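Local coordinates for protein ALDH21) (Physcomitrella patens subsp. patens, PDB 5MZ5) that oxidises succinic semialdehyde to succinate with NADP(+) as the hydride acceptor, as a member of the aldehyde dehydrogenase family, at residues 74-77 with 78-82; 143-146 with 147-151; 243-246 with 247-250; 448-451 with 452-455; 454-457 with 458-462. All coordinates share one frame; numbering follows the deposited sequence.

Interaction 1 (74-77 with 78-82); sequences THKD and IDDAI
The backbone N of Ala-81 meets the carbonyl O of Asp-77 at 2.8 Å, the shortest polar bond between 74-77 and 78-82, in the opening turns of helix 75-94. Ile-78, Asp-79 and Asp-80 reach back in the same way to Thr-74, His-75 and Lys-76. The helix begins with a capping box, a textbook way of occupying amides that lack an acceptor in the preceding turn. Thr-74 N gives a nearly straight bond to Asp-77 OD2 at 2.9 Å, meeting it 37° out of the carboxylate plane, and Asp-77 N returns a weak one to Thr-74 OG1 at 3.3 Å. Arg-53 pairs with the same Asp-77 OD2, giving that oxygen of a buried residue two holders.

Beside the box, Lys-76 and Asp-80 form an i to i+4 salt bridge. The lysine chain sets out with CG opposite its backbone N (chi1 -162°), and bends at chi2 and chi4 bring its end round to the carboxylate. NZ takes the syn lone pair of Asp-80 OD2 at 3.0 Å and makes a weak hydrogen bond to Asp-80 OD1 at 3.3 Å. His-75 sets its CE1 3.2 Å from Asp-79 OD2, ring and carboxylate standing 82° apart; Asp-79 OD1 is bridged to Arg-257. Ile-78, buried, brings CD1 to 3.5 Å from Thr-74 O, and its side chain packs on Met-251 and Phe-252.

Three carboxylates near the N-terminus of one helix should interact favourably with its dipole, and each of Asp-77, Asp-79 and Asp-80 also has a basic partner that probably helps to keep it ionised.

Interaction 2 (143-146 with 147-151); sequences TFQV and AAEES
Gln-145 and Glu-149, one turn apart on helix 130-151, supply the polar side-chain link of this contact. Gln-145 NE2 gives OE2 of Glu-149 a nearly straight bond of 2.8 Å, leaving within its own amide plane but arriving on the anti side, 30° out of the carboxylate plane. A bend at chi2 (62°) swings the glutamine amide along the helix toward its partner.

Charge pairing reaches beyond the chain: the same Glu-149 OE2 bridges Lys-101 of the second subunit, while OE1 pairs with Arg-153 of that subunit, as does Glu-150 OE1. A leucine in place of Glu-149 would probably leave Lys-101 of the second subunit without this carboxylate, Arg-153 of that subunit with Glu-150 but not Glu-149, and the Gln-145 amide free to turn.

The apolar part is modest. Val-146 and Glu-150 lie side by side, CG1 of the valine 4.1 Å from CG of the glutamate, and Ala-147 rests with Val-146 against Val-494.

Backbone bonds of the i to i+4 kind run throughout, Glu-150 N to Val-146 O measuring 2.9 Å. A carboxylate so largely buried is likely to stay charged because the neighbouring subunit's cations compensate it, with the glutamine amide as a neutral third donor.

Interaction 3 (243-246 with 247-250); sequences PVSR and EDAD
The loop joining strand 239-241, an outermost strand of the nucleotide-binding sheet, to helix 251-254 is folded on itself where Ser-245 and Asp-248 meet, in a turn that carries Arg-246, a residue that binds NADP(+). Ser-245 O accepts from Asp-248 N at 3.2 Å, the donor lying well above the carbonyl plane, and the i to i+3 bond defines a beta turn with Arg-246 and Glu-247 at its corners. Ala-249 N adds two weak bonds, to Ser-245 O at 3.1 Å and to Arg-246 O at 3.4 Å.

Just ahead of the turn, a chi1 of 162° directs CG1 of Val-244 to the backbone beyond, where it lies 3.5 Å from Ala-249 N and 3.8 Å from Asp-248 CB. At the corner, Glu-247 bends at chi2 and brings OE2 to 3.4 Å from Ser-245 CB. Ser-245 OG comes to 3.4 Å from Asp-248 OD2 without the angle for a hydrogen bond.

Arg-246, extended from CG to NE, leaves the turn pointing outward, while Val-244 and Ala-249 both touch Lys-212, a further NADP(+)-binding residue. Cofactor-contacting loops after the C-terminal ends of parallel strands, as here, belong to the Rossmann fold of aldehyde dehydrogenases.

Interaction 4 (448-451 with 452-455); sequences TKDL and NKAF
Asp-450 meets Lys-453 with every part of its side chain. CB lies 3.8 Å from CD of the lysine, and CG sits 3.7 Å from its CG, the two chains crossing at about a right angle. OD1 accepts from Lys-453 N at 3.0 Å, the donor 38° out of the carboxylate plane, and from water 2 at 2.8 Å, which in turn accepts a hydrogen bond from Asn-452 ND2. OD2 receives water 1 at 2.7 Å, and that water accepts from Lys-453 NZ at 2.9 Å, so solvent joins the two charges where NZ itself, salt-bridged to Asp-295, stays beyond direct pairing. A chi1 of -167° turns the carboxylate of Asp-450 toward the helix start.

Asp-450 is thus the N-cap of helix 451-460, within the beta-alpha-beta unit of strands 443-447 and 465-468. An ST turn leads into it, Asp-450 N donating to Thr-448 OG1 at 3.0 Å, while the threonine's CG2 methyl rests against Ala-454 CB. An alanine at Asp-450 is likely to leave the Lys-453 amide without its cap and both waters without the acceptor that holds them.

Apolar contacts follow: Leu-451 CD1 touches Phe-455 CE1 at 4.0 Å, and Leu-451 O, which accepts from Phe-455 N, also lies at that ring's edge. Around them other subunits close in: Phe-455 packs on its counterpart in the fourth subunit and on Val-512 of the second, and Asn-452 OD1 accepts from Gly-513 N of the second subunit.

Interaction 5 (454-457 with 458-462); sequences AFYA and FEHME
Ala-457, near the end of helix 451-460, and Met-461, just beyond it, make the buried side of this contact; the helix is the crossover of the beta-alpha-beta unit between parallel strands 443-447 and 465-468. Met-461 SD lies 3.8 Å from Ala-457 CB, and the pair faces the sheet, Ala-457 against Ile-446 and Met-461 against Ser-444 and Val-466. Looser is the aromatic flank: Phe-455 CD2 stands 4.3 Å from CD2 of Phe-458, arriving at the edge of the latter's ring, and both phenylalanines pack on Leu-507 of the third subunit.

Toward solvent the helix is far from slack. His-460 leans over Tyr-456 with ND1 3.3 Å above the centre of the phenol ring, the ring planes 34° apart. The tyrosine has a chi1 of 177°, which carries its ring forward along the helix, under the imidazole, and it also packs on Val-432 of helix 428-435. Two donors of one residue grip a single carbonyl: Tyr-456 O takes His-460 N at 2.9 Å and ND1 at 3.0 Å. The ND1 bond, with the contact over the phenol face, probably fixes the imidazole's rotation although the residue is exposed.

Another polar edge holds an ordered water. Glu-459, partly exposed, pairs its OE2 with Lys-175 of the third subunit, and water 3 donates to that OE2 at 2.7 Å and to Phe-455 O at 2.9 Å.

Five local contacts show how one principle, side chains meeting a turn apart, takes its chemistry from its place in the fold. Interactions 1 and 3 touch each other, with centres 11 Å apart, His-75 and Ile-78 packing on Asp-248; interaction 1 is partly buried and charge-rich, interaction 3 a surface turn beside the cofactor site. Interactions 2, 4 and 5 are buried. Interactions 4 and 5 share Ala-454 and Phe-455 and describe the two ends of helix 451-460, one capped by a hydrated carboxylate, the other bearing an oblique Tyr-His pair. With 4 and 5, interaction 2 meets the second subunit, whereas 1 and 3 touch no other subunit.

Interaction 1 (74-77 with 78-82)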
loop_
_atom_site.group_PDB
_atom_site.type_symbol
_atom_site.label_atom_id
_atom_site.label_comp_id
_atom_site.label_asym_id
_atom_site.label_seq_id
_atom_site.Cartn_x
_atom_site.Cartn_y
_atom_site.Cartn_z
ATOM N N THR A 74 -6.230 13.446 42.862
ATOM C CA THR A 74 -7.607 13.566 43.352
ATOM C C THR A 74 -8.536 13.532 42.129
ATOM O O THR A 74 -8.066 13.577 40.987
ATOM C CB THR A 74 -7.801 14.859 44.162
ATOM O OG1 THR A 74 -7.622 15.984 43.302
ATOM C CG2 THR A 74 -6.876 14.949 45.396
ATOM N N HIS A 75 -9.844 13.499 42.375
ATOM C CA HIS A 75 -10.882 13.550 41.351
ATOM C C HIS A 75 -10.756 14.854 40.533
ATOM O O HIS A 75 -10.917 14.822 39.313
ATOM C CB HIS A 75 -12.254 13.464 42.017
ATOM C CG HIS A 75 -13.376 13.341 41.043
ATOM N ND1 HIS A 75 -13.971 14.465 40.473
ATOM C CD2 HIS A 75 -13.972 12.229 40.554
ATOM C CE1 HIS A 75 -14.892 13.997 39.643
ATOM N NE2 HIS A 75 -14.930 12.656 39.657
ATOM N N LYS A 76 -10.467 15.985 41.219
ATOM C CA LYS A 76 -10.291 17.289 40.600
ATOM C C LYS A 76 -9.089 17.278 39.646
ATOM O O LYS A 76 -9.195 17.850 38.561
ATOM C CB LYS A 76 -10.168 18.404 41.650
ATOM C CG LYS A 76 -10.422 19.792 41.070
ATOM C CD LYS A 76 -9.494 20.839 41.678
ATOM C CE LYS A 76 -9.837 22.248 41.259
ATOM N NZ LYS A 76 -9.495 22.505 39.837
ATOM N N ASP A 77 -7.977 16.593 40.031
ATOM C CA ASP A 77 -6.786 16.442 39.195
ATOM C C ASP A 77 -7.132 15.734 37.887
ATOM O O ASP A 77 -6.738 16.210 36.819
ATOM C CB ASP A 77 -5.671 15.669 39.928
ATOM C CG ASP A 77 -5.070 16.372 41.129
ATOM O OD1 ASP A 77 -5.025 17.632 41.127
ATOM O OD2 ASP A 77 -4.624 15.668 42.061
ATOM N N ILE A 78 -7.910 14.625 37.964
ATOM C CA ILE A 78 -8.324 13.859 36.779
ATOM C C ILE A 78 -9.199 14.726 35.857
ATOM O O ILE A 78 -8.951 14.761 34.652
ATOM C CB ILE A 78 -8.958 12.489 37.142
ATOM C CG1 ILE A 78 -8.014 11.671 38.052
ATOM C CG2 ILE A 78 -9.287 11.677 35.877
ATOM C CD1 ILE A 78 -8.752 10.809 39.029
ATOM N N ASP A 79 -10.169 15.472 36.436
ATOM C CA ASP A 79 -11.012 16.397 35.677
ATOM C C ASP A 79 -10.191 17.448 34.944
ATOM O O ASP A 79 -10.435 17.695 33.769
ATOM C CB ASP A 79 -12.030 17.090 36.584
ATOM C CG ASP A 79 -13.360 16.395 36.607
ATOM O OD1 ASP A 79 -13.777 15.878 35.543
ATOM O OD2 ASP A 79 -14.001 16.377 37.687
ATOM N N ASP A 80 -9.212 18.039 35.639
ATOM C CA ASP A 80 -8.306 19.055 35.104
ATOM C C ASP A 80 -7.431 18.477 33.998
ATOM O O ASP A 80 -7.215 19.154 32.993
ATOM C CB ASP A 80 -7.438 19.683 36.225
ATOM C CG ASP A 80 -8.192 20.509 37.261
ATOM O OD1 ASP A 80 -9.341 20.914 36.981
ATOM O OD2 ASP A 80 -7.629 20.753 38.347
ATOM N N ALA A 81 -6.970 17.211 34.171
ATOM C CA ALA A 81 -6.149 16.486 33.199
ATOM C C ALA A 81 -6.910 16.272 31.904
ATOM O O ALA A 81 -6.368 16.524 30.818
ATOM C CB ALA A 81 -5.695 15.148 33.779
ATOM N N ILE A 82 -8.170 15.815 32.022
ATOM C CA ILE A 82 -9.019 15.562 30.858
ATOM C C ILE A 82 -9.370 16.892 30.137
ATOM O O ILE A 82 -9.276 16.953 28.906
ATOM C CB ILE A 82 -10.264 14.683 31.194
ATOM C CG1 ILE A 82 -9.862 13.371 31.907
ATOM C CG2 ILE A 82 -11.028 14.375 29.918
ATOM C CD1 ILE A 82 -11.016 12.593 32.639
#

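Interaction 2 (143-146 with 147-151)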
loop_
_atom_site.group_PDB
_atom_site.type_symbol
_atom_site.label_atom_id
_atom_site.label_comp_id
_atom_site.label_asym_id
_atom_site.label_seq_id
_atom_site.Cartn_x
_atom_site.Cartn_y
_atom_site.Cartn_z
ATOM N N THR A 143 10.574 0.804 20.328
ATOM C CA THR A 143 9.166 1.188 20.197
ATOM C C THR A 143 9.055 2.689 19.905
ATOM O O THR A 143 8.339 3.068 18.979
ATOM C CB THR A 143 8.382 0.757 21.452
ATOM O OG1 THR A 143 8.510 -0.655 21.584
ATOM C CG2 THR A 143 6.906 1.137 21.400
ATOM N N PHE A 144 9.763 3.526 20.690
ATOM C CA PHE A 144 9.769 4.973 20.483
ATOM C C PHE A 144 10.459 5.341 19.153
ATOM O O PHE A 144 10.038 6.299 18.503
ATOM C CB PHE A 144 10.407 5.713 21.671
ATOM C CG PHE A 144 9.400 6.025 22.746
ATOM C CD1 PHE A 144 8.543 7.120 22.624
ATOM C CD2 PHE A 144 9.276 5.207 23.866
ATOM C CE1 PHE A 144 7.579 7.391 23.601
ATOM C CE2 PHE A 144 8.329 5.493 24.854
ATOM C CZ PHE A 144 7.466 6.566 24.704
ATOM N N GLN A 145 11.482 4.552 18.749
ATOM C CA GLN A 145 12.223 4.737 17.502
ATOM C C GLN A 145 11.338 4.410 16.309
ATOM O O GLN A 145 11.303 5.197 15.378
ATOM C CB GLN A 145 13.549 3.940 17.475
ATOM C CG GLN A 145 14.384 4.172 16.186
ATOM C CD GLN A 145 14.822 5.615 16.027
ATOM O OE1 GLN A 145 15.256 6.264 16.979
ATOM N NE2 GLN A 145 14.673 6.170 14.833
ATOM N N VAL A 146 10.580 3.285 16.362
ATOM C CA VAL A 146 9.626 2.908 15.308
ATOM C C VAL A 146 8.571 4.036 15.188
ATOM O O VAL A 146 8.246 4.435 14.067
ATOM C CB VAL A 146 8.960 1.511 15.536
ATOM C CG1 VAL A 146 7.844 1.253 14.525
ATOM C CG2 VAL A 146 9.994 0.385 15.477
ATOM N N ALA A 147 8.068 4.553 16.337
ATOM C CA ALA A 147 7.067 5.616 16.348
ATOM C C ALA A 147 7.591 6.893 15.718
ATOM O O ALA A 147 6.858 7.511 14.944
ATOM C CB ALA A 147 6.554 5.876 17.758
ATOM N N ALA A 148 8.868 7.263 16.005
ATOM C CA ALA A 148 9.506 8.444 15.411
ATOM C C ALA A 148 9.486 8.335 13.875
ATOM O O ALA A 148 9.130 9.301 13.194
ATOM C CB ALA A 148 10.952 8.583 15.911
ATOM N N GLU A 149 9.806 7.134 13.341
ATOM C CA GLU A 149 9.840 6.884 11.896
ATOM C C GLU A 149 8.465 6.853 11.273
ATOM O O GLU A 149 8.302 7.300 10.139
ATOM C CB GLU A 149 10.607 5.584 11.604
ATOM C CG GLU A 149 12.037 5.688 12.081
ATOM C CD GLU A 149 12.797 4.391 12.204
ATOM O OE1 GLU A 149 12.263 3.323 11.821
ATOM O OE2 GLU A 149 13.932 4.451 12.720
ATOM N N GLU A 150 7.477 6.315 12.010
ATOM C CA GLU A 150 6.091 6.237 11.568
ATOM C C GLU A 150 5.388 7.609 11.585
ATOM O O GLU A 150 4.503 7.837 10.762
ATOM C CB GLU A 150 5.295 5.219 12.389
ATOM C CG GLU A 150 5.696 3.765 12.160
ATOM C CD GLU A 150 5.578 3.198 10.753
ATOM O OE1 GLU A 150 6.313 2.231 10.449
ATOM O OE2 GLU A 150 4.740 3.689 9.965
ATOM N N SER A 151 5.779 8.513 12.509
ATOM C CA SER A 151 5.186 9.861 12.633
ATOM C C SER A 151 5.270 10.705 11.339
ATOM O O SER A 151 4.399 11.555 11.115
ATOM C CB SER A 151 5.785 10.625 13.813
ATOM O OG SER A 151 7.100 11.065 13.536
#

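Interaction 3 (243-246 with 247-250)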
loop_
_atom_site.group_PDB
_atom_site.type_symbol
_atom_site.label_atom_id
_atom_site.label_comp_id
_atom_site.label_asym_id
_atom_site.label_seq_id
_atom_site.Cartn_x
_atom_site.Cartn_y
_atom_site.Cartn_z
ATOM N N PRO A 243 -1.190 8.025 38.700
ATOM C CA PRO A 243 -1.607 6.775 39.374
ATOM C C PRO A 243 -2.886 7.157 40.136
ATOM O O PRO A 243 -2.946 8.207 40.787
ATOM C CB PRO A 243 -0.433 6.462 40.320
ATOM C CG PRO A 243 0.670 7.414 39.907
ATOM C CD PRO A 243 -0.019 8.614 39.371
ATOM N N VAL A 244 -3.950 6.398 39.930
ATOM C CA VAL A 244 -5.264 6.776 40.459
ATOM C C VAL A 244 -5.814 5.724 41.443
ATOM O O VAL A 244 -5.594 4.508 41.278
ATOM C CB VAL A 244 -6.213 7.094 39.244
ATOM C CG1 VAL A 244 -7.683 7.082 39.608
ATOM C CG2 VAL A 244 -5.847 8.428 38.601
ATOM N N SER A 245 -6.495 6.226 42.491
ATOM C CA SER A 245 -7.165 5.423 43.515
ATOM C C SER A 245 -8.394 4.738 42.889
ATOM O O SER A 245 -8.909 5.178 41.855
ATOM C CB SER A 245 -7.607 6.297 44.689
ATOM O OG SER A 245 -8.540 7.298 44.300
ATOM N N ARG A 246 -8.877 3.691 43.548
ATOM C CA ARG A 246 -10.035 2.914 43.124
ATOM C C ARG A 246 -11.299 3.773 42.982
ATOM O O ARG A 246 -12.051 3.586 42.032
ATOM C CB ARG A 246 -10.273 1.768 44.114
ATOM C CG ARG A 246 -11.057 0.639 43.496
ATOM C CD ARG A 246 -11.389 -0.403 44.504
ATOM N NE ARG A 246 -12.458 -1.275 44.028
ATOM C CZ ARG A 246 -12.948 -2.278 44.736
ATOM N NH1 ARG A 246 -12.467 -2.542 45.944
ATOM N NH2 ARG A 246 -13.914 -3.035 44.241
ATOM N N GLU A 247 -11.490 4.744 43.892
ATOM C CA GLU A 247 -12.661 5.628 43.931
ATOM C C GLU A 247 -12.840 6.497 42.668
ATOM O O GLU A 247 -13.965 6.939 42.394
ATOM C CB GLU A 247 -12.746 6.513 45.222
ATOM C CG GLU A 247 -11.476 6.803 46.021
ATOM C CD GLU A 247 -11.018 5.737 46.999
ATOM O OE1 GLU A 247 -11.588 5.671 48.113
ATOM O OE2 GLU A 247 -10.065 4.996 46.668
ATOM N N ASP A 248 -11.742 6.737 41.912
ATOM C CA ASP A 248 -11.732 7.579 40.724
ATOM C C ASP A 248 -11.302 6.877 39.441
ATOM O O ASP A 248 -11.348 7.494 38.379
ATOM C CB ASP A 248 -10.843 8.808 40.960
ATOM C CG ASP A 248 -11.197 9.626 42.186
ATOM O OD1 ASP A 248 -12.373 10.040 42.299
ATOM O OD2 ASP A 248 -10.282 9.876 43.025
ATOM N N ALA A 249 -10.892 5.604 39.523
ATOM C CA ALA A 249 -10.433 4.824 38.364
ATOM C C ALA A 249 -11.444 4.752 37.208
ATOM O O ALA A 249 -11.033 4.764 36.049
ATOM C CB ALA A 249 -10.013 3.426 38.801
ATOM N N ASP A 250 -12.749 4.729 37.525
ATOM C CA ASP A 250 -13.858 4.652 36.563
ATOM C C ASP A 250 -13.903 5.802 35.543
ATOM O O ASP A 250 -14.405 5.601 34.439
ATOM C CB ASP A 250 -15.219 4.513 37.284
ATOM C CG ASP A 250 -16.316 3.994 36.371
ATOM O OD1 ASP A 250 -16.088 2.965 35.695
ATOM O OD2 ASP A 250 -17.389 4.640 36.303
#

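Interaction 4 (448-451 with 452-455)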
loop_
_atom_site.group_PDB
_atom_site.type_symbol
_atom_site.label_atom_id
_atom_site.label_comp_id
_atom_site.label_asym_id
_atom_site.label_seq_id
_atom_site.Cartn_x
_atom_site.Cartn_y
_atom_site.Cartn_z
ATOM N N THR A 448 8.770 -26.941 13.352
ATOM C CA THR A 448 8.575 -27.871 12.232
ATOM C C THR A 448 9.552 -27.595 11.104
ATOM O O THR A 448 9.916 -26.439 10.867
ATOM C CB THR A 448 7.087 -27.861 11.728
ATOM O OG1 THR A 448 6.929 -28.811 10.671
ATOM C CG2 THR A 448 6.630 -26.493 11.217
ATOM N N LYS A 449 9.939 -28.659 10.389
ATOM C CA LYS A 449 10.784 -28.580 9.203
ATOM C C LYS A 449 9.893 -28.776 7.963
ATOM O O LYS A 449 10.369 -28.686 6.827
ATOM C CB LYS A 449 11.855 -29.679 9.230
ATOM C CG LYS A 449 12.941 -29.488 10.258
ATOM C CD LYS A 449 13.765 -30.765 10.349
ATOM C CE LYS A 449 14.867 -30.641 11.361
ATOM N NZ LYS A 449 15.670 -31.893 11.473
ATOM N N ASP A 450 8.611 -29.075 8.198
ATOM C CA ASP A 450 7.609 -29.374 7.180
ATOM C C ASP A 450 6.891 -28.123 6.679
ATOM O O ASP A 450 6.198 -27.451 7.435
ATOM C CB ASP A 450 6.630 -30.436 7.729
ATOM C CG ASP A 450 5.727 -31.091 6.710
ATOM O OD1 ASP A 450 4.909 -30.384 6.101
ATOM O OD2 ASP A 450 5.759 -32.333 6.607
ATOM N N LEU A 451 7.052 -27.833 5.382
ATOM C CA LEU A 451 6.464 -26.690 4.689
ATOM C C LEU A 451 4.934 -26.623 4.867
ATOM O O LEU A 451 4.392 -25.569 5.193
ATOM C CB LEU A 451 6.839 -26.792 3.195
ATOM C CG LEU A 451 6.137 -25.843 2.217
ATOM C CD1 LEU A 451 6.554 -24.364 2.431
ATOM C CD2 LEU A 451 6.352 -26.307 0.805
ATOM N N ASN A 452 4.255 -27.752 4.649
ATOM C CA ASN A 452 2.792 -27.833 4.743
ATOM C C ASN A 452 2.265 -27.729 6.168
ATOM O O ASN A 452 1.261 -27.061 6.382
ATOM C CB ASN A 452 2.285 -29.072 4.033
ATOM C CG ASN A 452 2.384 -28.926 2.540
ATOM O OD1 ASN A 452 2.096 -27.861 1.984
ATOM N ND2 ASN A 452 2.803 -29.983 1.853
ATOM N N LYS A 453 2.966 -28.315 7.144
ATOM C CA LYS A 453 2.580 -28.227 8.568
ATOM C C LYS A 453 2.694 -26.787 9.064
ATOM O O LYS A 453 1.825 -26.327 9.798
ATOM C CB LYS A 453 3.437 -29.167 9.424
ATOM C CG LYS A 453 3.090 -30.627 9.211
ATOM C CD LYS A 453 3.861 -31.540 10.127
ATOM C CE LYS A 453 3.407 -32.963 9.939
ATOM N NZ LYS A 453 4.354 -33.929 10.552
ATOM N N ALA A 454 3.756 -26.066 8.617
ATOM C CA ALA A 454 4.009 -24.661 8.954
ATOM C C ALA A 454 2.839 -23.781 8.488
ATOM O O ALA A 454 2.277 -23.024 9.289
ATOM C CB ALA A 454 5.318 -24.198 8.312
ATOM N N PHE A 455 2.438 -23.931 7.209
ATOM C CA PHE A 455 1.363 -23.135 6.635
ATOM C C PHE A 455 -0.033 -23.620 7.044
ATOM O O PHE A 455 -0.953 -22.810 7.062
ATOM C CB PHE A 455 1.523 -22.991 5.109
ATOM C CG PHE A 455 2.593 -21.952 4.824
ATOM C CD1 PHE A 455 3.931 -22.323 4.700
ATOM C CD2 PHE A 455 2.277 -20.590 4.789
ATOM C CE1 PHE A 455 4.923 -21.361 4.495
ATOM C CE2 PHE A 455 3.274 -19.629 4.580
ATOM C CZ PHE A 455 4.591 -20.022 4.440
HETATM O O HOH W 1 6.640 -33.740 8.759
HETATM O O HOH W 2 4.742 -31.628 3.577
#

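Interaction 5 (454-457 with 458-462)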
loop_
_atom_site.group_PDB
_atom_site.type_symbol
_atom_site.label_atom_id
_atom_site.label_comp_id
_atom_site.label_asym_id
_atom_site.label_seq_id
_atom_site.Cartn_x
_atom_site.Cartn_y
_atom_site.Cartn_z
ATOM N N ALA A 454 3.756 -26.066 8.617
ATOM C CA ALA A 454 4.009 -24.661 8.954
ATOM C C ALA A 454 2.839 -23.781 8.488
ATOM O O ALA A 454 2.277 -23.024 9.289
ATOM C CB ALA A 454 5.318 -24.198 8.312
ATOM N N PHE A 455 2.438 -23.931 7.209
ATOM C CA PHE A 455 1.363 -23.135 6.635
ATOM C C PHE A 455 -0.033 -23.620 7.044
ATOM O O PHE A 455 -0.953 -22.810 7.062
ATOM C CB PHE A 455 1.523 -22.991 5.109
ATOM C CG PHE A 455 2.593 -21.952 4.824
ATOM C CD1 PHE A 455 3.931 -22.323 4.700
ATOM C CD2 PHE A 455 2.277 -20.590 4.789
ATOM C CE1 PHE A 455 4.923 -21.361 4.495
ATOM C CE2 PHE A 455 3.274 -19.629 4.580
ATOM C CZ PHE A 455 4.591 -20.022 4.440
ATOM N N TYR A 456 -0.191 -24.903 7.411
ATOM C CA TYR A 456 -1.461 -25.438 7.925
ATOM C C TYR A 456 -1.694 -24.771 9.288
ATOM O O TYR A 456 -2.801 -24.301 9.561
ATOM C CB TYR A 456 -1.429 -26.987 8.050
ATOM C CG TYR A 456 -2.689 -27.577 8.653
ATOM C CD1 TYR A 456 -2.873 -27.620 10.035
ATOM C CD2 TYR A 456 -3.722 -28.038 7.845
ATOM C CE1 TYR A 456 -4.052 -28.116 10.596
ATOM C CE2 TYR A 456 -4.893 -28.566 8.396
ATOM C CZ TYR A 456 -5.057 -28.590 9.772
ATOM O OH TYR A 456 -6.215 -29.085 10.324
ATOM N N ALA A 457 -0.639 -24.713 10.134
ATOM C CA ALA A 457 -0.717 -24.078 11.458
ATOM C C ALA A 457 -1.024 -22.570 11.330
ATOM O O ALA A 457 -1.822 -22.048 12.105
ATOM C CB ALA A 457 0.582 -24.290 12.220
ATOM N N PHE A 458 -0.421 -21.878 10.336
ATOM C CA PHE A 458 -0.696 -20.457 10.100
ATOM C C PHE A 458 -2.180 -20.256 9.767
ATOM O O PHE A 458 -2.829 -19.372 10.312
ATOM C CB PHE A 458 0.229 -19.873 8.992
ATOM C CG PHE A 458 0.056 -18.390 8.697
ATOM C CD1 PHE A 458 -0.229 -17.481 9.718
ATOM C CD2 PHE A 458 0.230 -17.895 7.407
ATOM C CE1 PHE A 458 -0.399 -16.112 9.444
ATOM C CE2 PHE A 458 0.104 -16.519 7.140
ATOM C CZ PHE A 458 -0.215 -15.639 8.161
ATOM N N GLU A 459 -2.714 -21.124 8.926
ATOM C CA GLU A 459 -4.100 -21.104 8.495
ATOM C C GLU A 459 -5.133 -21.445 9.587
ATOM O O GLU A 459 -6.180 -20.798 9.639
ATOM C CB GLU A 459 -4.266 -22.076 7.321
ATOM C CG GLU A 459 -5.320 -21.663 6.307
ATOM C CD GLU A 459 -5.158 -20.320 5.611
ATOM O OE1 GLU A 459 -6.205 -19.757 5.219
ATOM O OE2 GLU A 459 -4.013 -19.824 5.466
ATOM N N HIS A 460 -4.860 -22.459 10.426
ATOM C CA HIS A 460 -5.854 -22.970 11.368
ATOM C C HIS A 460 -5.698 -22.568 12.831
ATOM O O HIS A 460 -6.681 -22.707 13.573
ATOM C CB HIS A 460 -5.937 -24.502 11.251
ATOM C CG HIS A 460 -6.442 -24.910 9.905
ATOM N ND1 HIS A 460 -5.574 -25.266 8.885
ATOM C CD2 HIS A 460 -7.697 -24.844 9.404
ATOM C CE1 HIS A 460 -6.333 -25.476 7.824
ATOM N NE2 HIS A 460 -7.616 -25.238 8.089
ATOM N N MET A 461 -4.522 -22.050 13.260
ATOM C CA MET A 461 -4.391 -21.617 14.659
ATOM C C MET A 461 -5.180 -20.309 14.887
ATOM O O MET A 461 -4.964 -19.330 14.180
ATOM C CB MET A 461 -2.930 -21.491 15.085
ATOM C CG MET A 461 -2.280 -22.833 15.322
ATOM S SD MET A 461 -0.495 -22.641 15.528
ATOM C CE MET A 461 -0.148 -24.095 16.448
ATOM N N GLU A 462 -6.119 -20.332 15.838
ATOM C CA GLU A 462 -7.039 -19.246 16.175
ATOM C C GLU A 462 -6.410 -18.224 17.087
ATOM O O GLU A 462 -6.814 -18.072 18.244
ATOM C CB GLU A 462 -8.338 -19.824 16.767
ATOM C CG GLU A 462 -9.127 -20.638 15.759
ATOM C CD GLU A 462 -10.178 -21.583 16.316
ATOM O OE1 GLU A 462 -10.318 -21.697 17.556
ATOM O OE2 GLU A 462 -10.827 -22.262 15.492
HETATM O O HOH W 3 -1.413 -20.628 5.259
#